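Local coordinates for protein gdp-l-fucose synthetase (Naegleria fowleri, PDB 6AQZ) that probably catalyses the NADPH-dependent epimerisation and reduction of GDP-4-keto-6-deoxy-D-mannose to GDP-L-fucose, and binds NADP in a Rossmann-type domain, at residues Thr114-Asp118 and Phe119-Lys123; Phe153-Asn156 and Ala157-Tyr160; Lys162-Leu165 and Asp166-Gly169; Arg170-Asn173 and Glu174-Val177. One frame throughout, in Å; residues are numbered along the deposited sequence.

Contact 1. Residues Thr114-Asp118 and Phe119-Lys123; sequences TCCYD and FGVKK
Phe-119, Gly-120 and Val-121 each return a backbone N-H to the last turn of helix 98-118, and the bonds of Gly-120 and Val-121 end it in a Schellman motif. Phe-119 N reaches Cys-115 O at 3.0 Å as the final i to i+4 bond of the helix. Beyond it the chain folds back: Val-121 N meets Cys-116 O at 3.0 Å, nearly along the C=O axis, and Gly-120 N meets Tyr-117 O at the same 3.0 Å but from above the carbonyl plane, away from a lone pair. Gly-120 is the C-prime residue, with a left-handed backbone (phi 65°, psi 37°) that glycine adopts at little cost.

The side chains close round this turn. Phe-119 has CG anti to its carbonyl carbon (chi1 -76°), which turns the ring back along the helix and puts its edge by Cys-115 O. Cys-115 and Cys-116, small and apolar, are buried against helix 66-76, where Phe-73 touches both. Val-121 faces the helix and also packs on Val-81 of strand 80-83, joining the turn to the sheet before strand 123-127 begins. Lys-181 binds Tyr-117 O and forms a cation-pi contact with the Tyr-117 ring. Between side chains, Val-121 CG2 lies 4.2 Å from Cys-116 CB, while Phe-119 CD1 comes to 3.3 Å from the backbone oxygen Cys-115 O.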
# COMPACT_ATOMS: atom_id res chain seq x y z
N THR A 114 3.41 -0.32 -15.09
CA THR A 114 4.34 0.62 -15.69
C THR A 114 4.68 0.23 -17.13
O THR A 114 4.69 1.07 -18.02
CB THR A 114 5.60 0.76 -14.83
OG1 THR A 114 5.25 1.34 -13.56
CG2 THR A 114 6.61 1.66 -15.49
N CYS A 115 4.94 -1.05 -17.37
CA CYS A 115 5.14 -1.47 -18.75
C CYS A 115 3.89 -1.23 -19.59
O CYS A 115 3.99 -0.89 -20.77
CB CYS A 115 5.52 -2.96 -18.81
SG CYS A 115 7.20 -3.26 -18.39
N CYS A 116 2.72 -1.43 -19.00
CA CYS A 116 1.49 -1.22 -19.76
C CYS A 116 1.40 0.22 -20.24
O CYS A 116 1.01 0.49 -21.38
CB CYS A 116 0.27 -1.59 -18.93
SG CYS A 116 0.09 -3.33 -18.76
N TYR A 117 1.76 1.15 -19.36
CA TYR A 117 1.68 2.56 -19.72
C TYR A 117 2.77 2.93 -20.72
O TYR A 117 2.49 3.53 -21.76
CB TYR A 117 1.80 3.41 -18.46
CG TYR A 117 1.46 4.83 -18.76
CD1 TYR A 117 0.14 5.22 -18.90
CD2 TYR A 117 2.46 5.77 -18.97
CE1 TYR A 117 -0.18 6.54 -19.21
CE2 TYR A 117 2.15 7.09 -19.27
CZ TYR A 117 0.82 7.46 -19.40
OH TYR A 117 0.51 8.76 -19.71
N ASP A 118 4.02 2.56 -20.43
CA ASP A 118 5.13 2.99 -21.29
C ASP A 118 5.00 2.46 -22.71
O ASP A 118 5.42 3.12 -23.66
CB ASP A 118 6.47 2.56 -20.69
CG ASP A 118 6.83 3.32 -19.43
OD1 ASP A 118 6.13 4.29 -19.06
OD2 ASP A 118 7.85 2.96 -18.80
N PHE A 119 4.45 1.26 -22.87
CA PHE A 119 4.31 0.66 -24.19
C PHE A 119 2.94 0.92 -24.81
O PHE A 119 2.63 0.34 -25.85
CB PHE A 119 4.56 -0.84 -24.11
CG PHE A 119 6.01 -1.20 -23.99
CD1 PHE A 119 6.64 -1.18 -22.76
CD2 PHE A 119 6.75 -1.57 -25.10
CE1 PHE A 119 7.97 -1.52 -22.65
CE2 PHE A 119 8.08 -1.90 -25.00
CZ PHE A 119 8.69 -1.88 -23.77
N GLY A 120 2.15 1.81 -24.22
CA GLY A 120 0.90 2.25 -24.80
C GLY A 120 -0.19 1.21 -24.96
O GLY A 120 -0.93 1.24 -25.95
N VAL A 121 -0.32 0.29 -24.01
CA VAL A 121 -1.42 -0.67 -24.05
C VAL A 121 -2.73 0.10 -23.96
O VAL A 121 -2.87 1.03 -23.16
CB VAL A 121 -1.28 -1.67 -22.90
CG1 VAL A 121 -2.47 -2.60 -22.85
CG2 VAL A 121 0.04 -2.46 -23.05
N LYS A 122 -3.69 -0.25 -24.82
CA LYS A 122 -4.95 0.49 -24.86
C LYS A 122 -5.75 0.25 -23.59
O LYS A 122 -6.20 1.20 -22.94
CB LYS A 122 -5.78 0.11 -26.10
CG LYS A 122 -5.15 0.45 -27.45
CD LYS A 122 -6.08 -0.01 -28.59
CE LYS A 122 -5.71 0.58 -29.95
NZ LYS A 122 -4.40 0.10 -30.47
N LYS A 123 -5.88 -1.01 -23.18
CA LYS A 123 -6.65 -1.36 -21.99
C LYS A 123 -5.95 -2.49 -21.24
O LYS A 123 -5.46 -3.44 -21.86
CB LYS A 123 -8.08 -1.77 -22.33
CG LYS A 123 -8.99 -1.84 -21.12
CD LYS A 123 -10.31 -2.55 -21.42
CE LYS A 123 -11.31 -1.64 -22.08
NZ LYS A 123 -12.68 -2.25 -22.12

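Contact 2. Residues Phe153-Asn156 and Ala157-Tyr160; sequences FSNN and AYAY. With NAP (NADP nicotinamide-adenine-dinucleotide phosphate), chain G.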
# COMPACT_ATOMS: atom_id res chain seq x y z
N PHE A 153 -6.28 -9.49 9.30
CA PHE A 153 -4.87 -9.59 9.65
C PHE A 153 -4.17 -10.75 8.94
O PHE A 153 -3.01 -10.62 8.52
CB PHE A 153 -4.77 -9.73 11.17
CG PHE A 153 -3.43 -10.16 11.66
CD1 PHE A 153 -2.40 -9.24 11.78
CD2 PHE A 153 -3.20 -11.48 12.03
CE1 PHE A 153 -1.15 -9.63 12.24
CE2 PHE A 153 -1.96 -11.88 12.49
CZ PHE A 153 -0.93 -10.95 12.60
N SER A 154 -4.86 -11.88 8.75
CA SER A 154 -4.15 -13.10 8.35
C SER A 154 -3.49 -12.97 6.98
O SER A 154 -2.45 -13.58 6.74
CB SER A 154 -5.09 -14.31 8.41
OG SER A 154 -6.19 -14.19 7.51
N ASN A 155 -4.06 -12.19 6.07
CA ASN A 155 -3.47 -12.08 4.74
C ASN A 155 -3.25 -10.63 4.35
O ASN A 155 -3.38 -10.26 3.18
CB ASN A 155 -4.36 -12.79 3.71
CG ASN A 155 -5.71 -12.11 3.53
OD1 ASN A 155 -6.20 -11.42 4.43
ND2 ASN A 155 -6.32 -12.29 2.36
N ASN A 156 -2.92 -9.78 5.33
CA ASN A 156 -3.03 -8.35 5.02
C ASN A 156 -1.94 -7.86 4.07
O ASN A 156 -2.16 -6.87 3.37
CB ASN A 156 -3.10 -7.52 6.30
CG ASN A 156 -1.89 -7.67 7.21
OD1 ASN A 156 -0.90 -8.36 6.89
ND2 ASN A 156 -1.98 -7.06 8.37
N ALA A 157 -0.80 -8.54 3.97
CA ALA A 157 0.20 -8.13 2.98
C ALA A 157 -0.30 -8.40 1.57
O ALA A 157 -0.23 -7.53 0.69
CB ALA A 157 1.53 -8.84 3.23
N TYR A 158 -0.78 -9.61 1.32
CA TYR A 158 -1.39 -9.88 0.03
C TYR A 158 -2.55 -8.92 -0.22
O TYR A 158 -2.67 -8.34 -1.31
CB TYR A 158 -1.85 -11.34 0.00
CG TYR A 158 -2.56 -11.77 -1.24
CD1 TYR A 158 -1.84 -12.21 -2.34
CD2 TYR A 158 -3.95 -11.76 -1.32
CE1 TYR A 158 -2.47 -12.63 -3.49
CE2 TYR A 158 -4.59 -12.18 -2.48
CZ TYR A 158 -3.84 -12.61 -3.56
OH TYR A 158 -4.43 -13.03 -4.72
N ALA A 159 -3.38 -8.68 0.79
CA ALA A 159 -4.54 -7.83 0.56
C ALA A 159 -4.12 -6.41 0.19
O ALA A 159 -4.64 -5.83 -0.77
CB ALA A 159 -5.44 -7.85 1.80
N TYR A 160 -3.14 -5.84 0.92
CA TYR A 160 -2.72 -4.47 0.64
C TYR A 160 -2.06 -4.36 -0.73
O TYR A 160 -2.27 -3.37 -1.44
CB TYR A 160 -1.78 -3.95 1.74
CG TYR A 160 -2.51 -3.32 2.90
CD1 TYR A 160 -3.44 -2.30 2.70
CD2 TYR A 160 -2.28 -3.75 4.20
CE1 TYR A 160 -4.10 -1.73 3.77
CE2 TYR A 160 -2.92 -3.18 5.26
CZ TYR A 160 -3.83 -2.18 5.05
OH TYR A 160 -4.49 -1.63 6.14
PA NAP G . -2.57 -19.62 -10.13
O1A NAP G . -1.77 -19.87 -8.89
O2A NAP G . -3.49 -20.68 -10.69
O5B NAP G . -1.60 -19.14 -11.37
C5B NAP G . -1.03 -17.93 -11.00
C4B NAP G . -0.19 -17.45 -12.21
O4B NAP G . 0.78 -16.45 -11.81
C3B NAP G . 0.57 -18.65 -12.91
O3B NAP G . 0.59 -18.46 -14.30
C2B NAP G . 2.01 -18.42 -12.44
O2B NAP G . 2.94 -18.77 -13.33
C1B NAP G . 1.99 -16.83 -12.45
N9A NAP G . 3.12 -16.27 -11.72
C8A NAP G . 3.33 -16.30 -10.35
N7A NAP G . 4.48 -15.68 -9.98
C5A NAP G . 5.04 -15.25 -11.18
C6A NAP G . 6.21 -14.56 -11.44
N6A NAP G . 7.06 -14.18 -10.40
N1A NAP G . 6.55 -14.22 -12.71
C2A NAP G . 5.66 -14.62 -13.66
N3A NAP G . 4.50 -15.30 -13.56
C4A NAP G . 4.20 -15.60 -12.27
O3 NAP G . -3.43 -18.28 -9.63
PN NAP G . -4.89 -18.18 -10.26
O1N NAP G . -4.91 -18.23 -11.74
O2N NAP G . -5.96 -18.83 -9.41
O5D NAP G . -5.32 -16.51 -9.98
C5D NAP G . -4.71 -15.65 -10.86
C4D NAP G . -5.29 -14.30 -10.50
O4D NAP G . -6.64 -14.51 -10.07
C3D NAP G . -4.49 -13.74 -9.22
O3D NAP G . -4.27 -12.38 -9.38
C2D NAP G . -5.45 -14.04 -8.05
O2D NAP G . -5.44 -13.10 -7.05
C1D NAP G . -6.83 -13.93 -8.78
N1N NAP G . -7.89 -14.62 -7.99
C2N NAP G . -7.97 -16.02 -7.92
C3N NAP G . -8.95 -16.62 -7.15
C7N NAP G . -9.01 -18.11 -7.08
O7N NAP G . -9.81 -18.71 -6.33
N7N NAP G . -8.15 -18.88 -7.87
C4N NAP G . -9.93 -15.84 -6.37
C5N NAP G . -9.75 -14.36 -6.49
C6N NAP G . -8.80 -13.83 -7.25
P2B NAP G . 3.57 -20.51 -13.25
O1X NAP G . 2.33 -21.23 -13.68
O2X NAP G . 4.71 -20.42 -14.27
O3X NAP G . 3.94 -20.59 -11.80
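Tyr-158 leaves the first turn of helix 156-179 with its CB 3.7 Å from Asn-155 O. With CG anti to the backbone N (chi1 177°), the ring runs outward from the helix; its CD2 passes Asn-155 ND2 obliquely at 4.4 Å, and CZ lies 3.9 Å from O2D of the NADP. At the tip, OH accepts a hydrogen bond of 2.5 Å from this ribose O2D, which sits at the ring edge near its plane. A tyrosine suits the place because its rigid length carries a hydroxyl from the helix to the nicotinamide ribose. Tyr-158 and Lys-162 match the Tyr-x-x-x-Lys pattern of short-chain dehydrogenases/reductases, so Tyr-158 is probably the active-site tyrosine.

Behind it the backbone starts the helix. Ala-159 N bonds to Asn-155 O at 2.9 Å and Tyr-160 N to Asn-156 O at 2.8 Å. Asn-155 holds the N-cap position without a capping bond from its side chain; its ND2 makes a weak bond to Cys-131 O. Asn-156 OD1 accepts a hydrogen bond from Lys-98 NZ. The small alanines let the turn approach its neighbours closely: Ala-157 packs on Phe-101 and Trp-102 of helix 98-118, Ala-159 on the loop residues Val-132 and Pro-151, and Tyr-160 on Trp-102 of that helix and on Pro-150 and Pro-151.

Contact 3. Residues Lys162-Leu165 and Asp166-Gly169; sequences KRML and DMLG. With NAP (NADP nicotinamide-adenine-dinucleotide phosphate), chain G.
Lys-162 NZ is gripped by two acceptors, O3D of the NADP ribose at 3.0 Å and Cys-127 O at the end of strand 123-127, while its own backbone O receives Asp-166 N at 3.1 Å. The chain bends once, at chi2 (-57°), and then runs extended, so that CE also passes O2D of the same ribose at 3.4 Å. A lysine fits here because its long chain spans the gap from helix to cofactor, and its ammonium group can serve several oxygens at once. It falls at the lysine of the Tyr-x-x-x-Lys pattern, four residues after Tyr-158.

The rest is regular helix. Met-167 N bonds to Arg-163 O, and Leu-168 N to Met-164 O at 2.8 Å; Gly-169 N closes the series on Leu-165 O. One turn apart, Met-164 and Met-167 lie side by side and point the same way, with CE of the first 4.1 Å from CG of the second. Their flexible, bent thioether chains can mould to a subunit interface: Met-164 packs on Trp-102 of the second subunit and Met-167 on Asn-156 of the second subunit.

Asp-166 turns elsewhere, its OD2 taking His-147 NE2 and a salt bridge from Arg-170 NE. Arg-163 reaches Gly-149 O and Val-132 O in the loops, while Leu-165 packs on Asn-109 and Leu-113 of helix 98-118.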
# COMPACT_ATOMS: atom_id res chain seq x y z
N LYS A 162 -2.90 -6.02 -3.33
CA LYS A 162 -4.01 -5.95 -4.28
C LYS A 162 -4.65 -4.56 -4.27
O LYS A 162 -4.97 -4.00 -5.33
CB LYS A 162 -5.06 -7.03 -3.99
CG LYS A 162 -4.63 -8.42 -4.31
CD LYS A 162 -4.21 -8.55 -5.75
CE LYS A 162 -4.26 -10.02 -6.28
NZ LYS A 162 -3.69 -9.99 -7.71
N ARG A 163 -4.83 -3.98 -3.08
CA ARG A 163 -5.35 -2.62 -2.99
C ARG A 163 -4.48 -1.62 -3.74
O ARG A 163 -5.00 -0.71 -4.41
CB ARG A 163 -5.49 -2.20 -1.52
CG ARG A 163 -6.49 -3.06 -0.80
CD ARG A 163 -6.83 -2.42 0.47
NE ARG A 163 -7.78 -3.19 1.24
CZ ARG A 163 -8.37 -2.71 2.32
NH1 ARG A 163 -8.10 -1.46 2.70
NH2 ARG A 163 -9.23 -3.46 3.01
N MET A 164 -3.15 -1.73 -3.60
CA MET A 164 -2.25 -0.81 -4.27
C MET A 164 -2.15 -1.07 -5.78
O MET A 164 -1.78 -0.16 -6.53
CB MET A 164 -0.88 -0.87 -3.59
CG MET A 164 -0.90 -0.38 -2.12
SD MET A 164 -1.68 1.28 -1.95
CE MET A 164 -3.24 0.88 -1.17
N LEU A 165 -2.50 -2.28 -6.24
CA LEU A 165 -2.67 -2.53 -7.67
C LEU A 165 -3.86 -1.75 -8.22
O LEU A 165 -3.77 -1.14 -9.30
CB LEU A 165 -2.81 -4.04 -7.93
CG LEU A 165 -3.33 -4.64 -9.25
CD1 LEU A 165 -2.51 -4.19 -10.44
CD2 LEU A 165 -3.31 -6.20 -9.19
N ASP A 166 -4.97 -1.75 -7.48
CA ASP A 166 -6.11 -0.93 -7.85
C ASP A 166 -5.74 0.55 -7.86
O ASP A 166 -6.06 1.27 -8.83
CB ASP A 166 -7.27 -1.20 -6.89
CG ASP A 166 -8.40 -0.16 -7.04
OD1 ASP A 166 -9.01 -0.11 -8.12
OD2 ASP A 166 -8.69 0.58 -6.07
N MET A 167 -5.05 1.04 -6.81
CA MET A 167 -4.69 2.46 -6.76
C MET A 167 -3.73 2.82 -7.88
O MET A 167 -3.91 3.84 -8.55
CB MET A 167 -4.07 2.87 -5.42
CG MET A 167 -5.02 2.91 -4.22
SD MET A 167 -6.52 3.88 -4.53
CE MET A 167 -5.85 5.50 -4.95
N LEU A 168 -2.73 1.97 -8.13
CA LEU A 168 -1.76 2.30 -9.17
C LEU A 168 -2.44 2.46 -10.53
O LEU A 168 -2.05 3.33 -11.32
CB LEU A 168 -0.67 1.23 -9.25
CG LEU A 168 0.41 1.59 -10.28
CD1 LEU A 168 0.97 3.00 -10.05
CD2 LEU A 168 1.53 0.54 -10.29
N GLY A 169 -3.48 1.65 -10.80
CA GLY A 169 -4.24 1.81 -12.04
C GLY A 169 -4.96 3.15 -12.10
O GLY A 169 -5.03 3.79 -13.15
PA NAP G . -2.57 -19.62 -10.13
O1A NAP G . -1.77 -19.87 -8.89
O2A NAP G . -3.49 -20.68 -10.69
O5B NAP G . -1.60 -19.14 -11.37
C5B NAP G . -1.03 -17.93 -11.00
C4B NAP G . -0.19 -17.45 -12.21
O4B NAP G . 0.78 -16.45 -11.81
C3B NAP G . 0.57 -18.65 -12.91
O3B NAP G . 0.59 -18.46 -14.30
C2B NAP G . 2.01 -18.42 -12.44
O2B NAP G . 2.94 -18.77 -13.33
C1B NAP G . 1.99 -16.83 -12.45
N9A NAP G . 3.12 -16.27 -11.72
C8A NAP G . 3.33 -16.30 -10.35
N7A NAP G . 4.48 -15.68 -9.98
C5A NAP G . 5.04 -15.25 -11.18
C6A NAP G . 6.21 -14.56 -11.44
N6A NAP G . 7.06 -14.18 -10.40
N1A NAP G . 6.55 -14.22 -12.71
C2A NAP G . 5.66 -14.62 -13.66
N3A NAP G . 4.50 -15.30 -13.56
C4A NAP G . 4.20 -15.60 -12.27
O3 NAP G . -3.43 -18.28 -9.63
PN NAP G . -4.89 -18.18 -10.26
O1N NAP G . -4.91 -18.23 -11.74
O2N NAP G . -5.96 -18.83 -9.41
O5D NAP G . -5.32 -16.51 -9.98
C5D NAP G . -4.71 -15.65 -10.86
C4D NAP G . -5.29 -14.30 -10.50
O4D NAP G . -6.64 -14.51 -10.07
C3D NAP G . -4.49 -13.74 -9.22
O3D NAP G . -4.27 -12.38 -9.38
C2D NAP G . -5.45 -14.04 -8.05
O2D NAP G . -5.44 -13.10 -7.05
C1D NAP G . -6.83 -13.93 -8.78
N1N NAP G . -7.89 -14.62 -7.99
C2N NAP G . -7.97 -16.02 -7.92
C3N NAP G . -8.95 -16.62 -7.15
C7N NAP G . -9.01 -18.11 -7.08
O7N NAP G . -9.81 -18.71 -6.33
N7N NAP G . -8.15 -18.88 -7.87
C4N NAP G . -9.93 -15.84 -6.37
C5N NAP G . -9.75 -14.36 -6.49
C6N NAP G . -8.80 -13.83 -7.25
P2B NAP G . 3.57 -20.51 -13.25
O1X NAP G . 2.33 -21.23 -13.68
O2X NAP G . 4.71 -20.42 -14.27
O3X NAP G . 3.94 -20.59 -11.80

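Contact 4. Residues Arg170-Asn173 and Glu174-Val177; sequences RWYN and EKAV
Trp-171 and Glu-174 lie side by side one turn apart on helix 156-179 and point the same way. Glu-174 OE2 stands 3.9 Å from Trp-171 CD1 at the indole edge, in the ring plane, with the carboxylate turned 84° to the ring.

The backbone bonds are those of an unbroken alpha-helix. Glu-174 N reaches Arg-170 O and Lys-175 N reaches Trp-171 O; Ala-176 N meets Tyr-172 O at 2.9 Å, and Val-177 N meets Asn-173 O at 2.9 Å, with an N-H...O angle of 166°.

Apolar contact is lighter. The extended Lys-175 chain, with CG anti to the backbone N (chi1 -175°), brings CD to 4.3 Å from Tyr-172 CE1 at the ring edge.

The polar tips bond beyond the two segments. Trp-171 NE1 bonds to Asn-156 OD1 of the second subunit, whose Trp-102 ring meets the indole. Asn-173 OD1 takes Phe-185 N at strand 184-194, and ND2 binds Glu-257 OE1. Glu-174 OE2 forms a long, weak ion pair with Lys-98 NZ of the second subunit. The helix therefore offers a largely aromatic face to its partner subunit, to which Glu-174 adds only a weak charge contact, and an amide to its own sheet.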
# COMPACT_ATOMS: atom_id res chain seq x y z
N ARG A 170 -5.55 3.58 -10.98
CA ARG A 170 -6.22 4.87 -10.98
C ARG A 170 -5.22 5.99 -11.25
O ARG A 170 -5.49 6.90 -12.05
CB ARG A 170 -6.93 5.08 -9.65
CG ARG A 170 -7.93 3.99 -9.30
CD ARG A 170 -8.44 4.22 -7.88
NE ARG A 170 -9.29 3.13 -7.43
CZ ARG A 170 -10.62 3.15 -7.46
NH1 ARG A 170 -11.27 4.23 -7.93
NH2 ARG A 170 -11.29 2.09 -7.00
N TRP A 171 -4.03 5.89 -10.65
CA TRP A 171 -3.00 6.90 -10.84
C TRP A 171 -2.47 6.89 -12.27
O TRP A 171 -2.22 7.95 -12.85
CB TRP A 171 -1.88 6.66 -9.83
CG TRP A 171 -2.33 6.86 -8.42
CD1 TRP A 171 -3.28 7.75 -7.99
CD2 TRP A 171 -1.89 6.14 -7.25
NE1 TRP A 171 -3.43 7.64 -6.63
CE2 TRP A 171 -2.60 6.67 -6.15
CE3 TRP A 171 -0.97 5.11 -7.04
CZ2 TRP A 171 -2.41 6.21 -4.85
CZ3 TRP A 171 -0.79 4.65 -5.74
CH2 TRP A 171 -1.50 5.20 -4.66
N TYR A 172 -2.34 5.71 -12.88
CA TYR A 172 -1.92 5.69 -14.28
C TYR A 172 -3.02 6.21 -15.20
O TYR A 172 -2.71 6.78 -16.25
CB TYR A 172 -1.48 4.29 -14.74
CG TYR A 172 0.01 4.07 -14.58
CD1 TYR A 172 0.92 4.97 -15.13
CD2 TYR A 172 0.51 2.95 -13.91
CE1 TYR A 172 2.28 4.78 -15.00
CE2 TYR A 172 1.87 2.75 -13.77
CZ TYR A 172 2.74 3.66 -14.33
OH TYR A 172 4.08 3.45 -14.19
N ASN A 173 -4.30 6.03 -14.84
CA ASN A 173 -5.35 6.69 -15.62
C ASN A 173 -5.21 8.20 -15.54
O ASN A 173 -5.33 8.90 -16.56
CB ASN A 173 -6.75 6.25 -15.15
CG ASN A 173 -7.07 4.78 -15.53
OD1 ASN A 173 -6.57 4.25 -16.53
ND2 ASN A 173 -7.92 4.13 -14.73
N GLU A 174 -4.90 8.74 -14.34
CA GLU A 174 -4.69 10.19 -14.20
C GLU A 174 -3.54 10.66 -15.08
O GLU A 174 -3.65 11.68 -15.75
CB GLU A 174 -4.40 10.58 -12.75
CG GLU A 174 -5.58 10.57 -11.80
CD GLU A 174 -5.19 11.04 -10.41
OE1 GLU A 174 -4.37 11.98 -10.29
OE2 GLU A 174 -5.67 10.43 -9.42
N LYS A 175 -2.44 9.91 -15.11
CA LYS A 175 -1.34 10.29 -15.98
C LYS A 175 -1.74 10.23 -17.45
O LYS A 175 -1.43 11.14 -18.23
CB LYS A 175 -0.12 9.41 -15.69
CG LYS A 175 1.12 9.81 -16.46
CD LYS A 175 2.30 8.92 -16.10
CE LYS A 175 3.56 9.35 -16.81
NZ LYS A 175 4.75 8.60 -16.33
N ALA A 176 -2.47 9.17 -17.86
CA ALA A 176 -2.86 9.06 -19.26
C ALA A 176 -3.75 10.22 -19.68
O ALA A 176 -3.56 10.80 -20.75
CB ALA A 176 -3.57 7.72 -19.53
N VAL A 177 -4.70 10.60 -18.83
CA VAL A 177 -5.56 11.73 -19.16
C VAL A 177 -4.73 12.99 -19.34
O VAL A 177 -4.89 13.74 -20.32
CB VAL A 177 -6.65 11.91 -18.09
CG1 VAL A 177 -7.37 13.22 -18.29
CG2 VAL A 177 -7.62 10.74 -18.13

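How the contacts relate
Along the chain, contact 1 comes first, ending helix 98-118 and turning it into strand 123-127. Contacts 2, 3 and 4 then follow in order from the start of helix 156-179 almost to its end. Each is local and closes no more than a turn; all lie in series, so none nests or crosses. Contacts 1 and 4 touch, through a probable hydrogen bond of 2.5 Å between Thr-114 OG1 and Tyr-172 OH and through the packed rings of Tyr-117 and Tyr-172, which tie the two helices together. Contacts 2 and 3 share the bound NADP, and contacts 2 to 4 all reach the second subunit, so the same helix serves both cofactor and dimer.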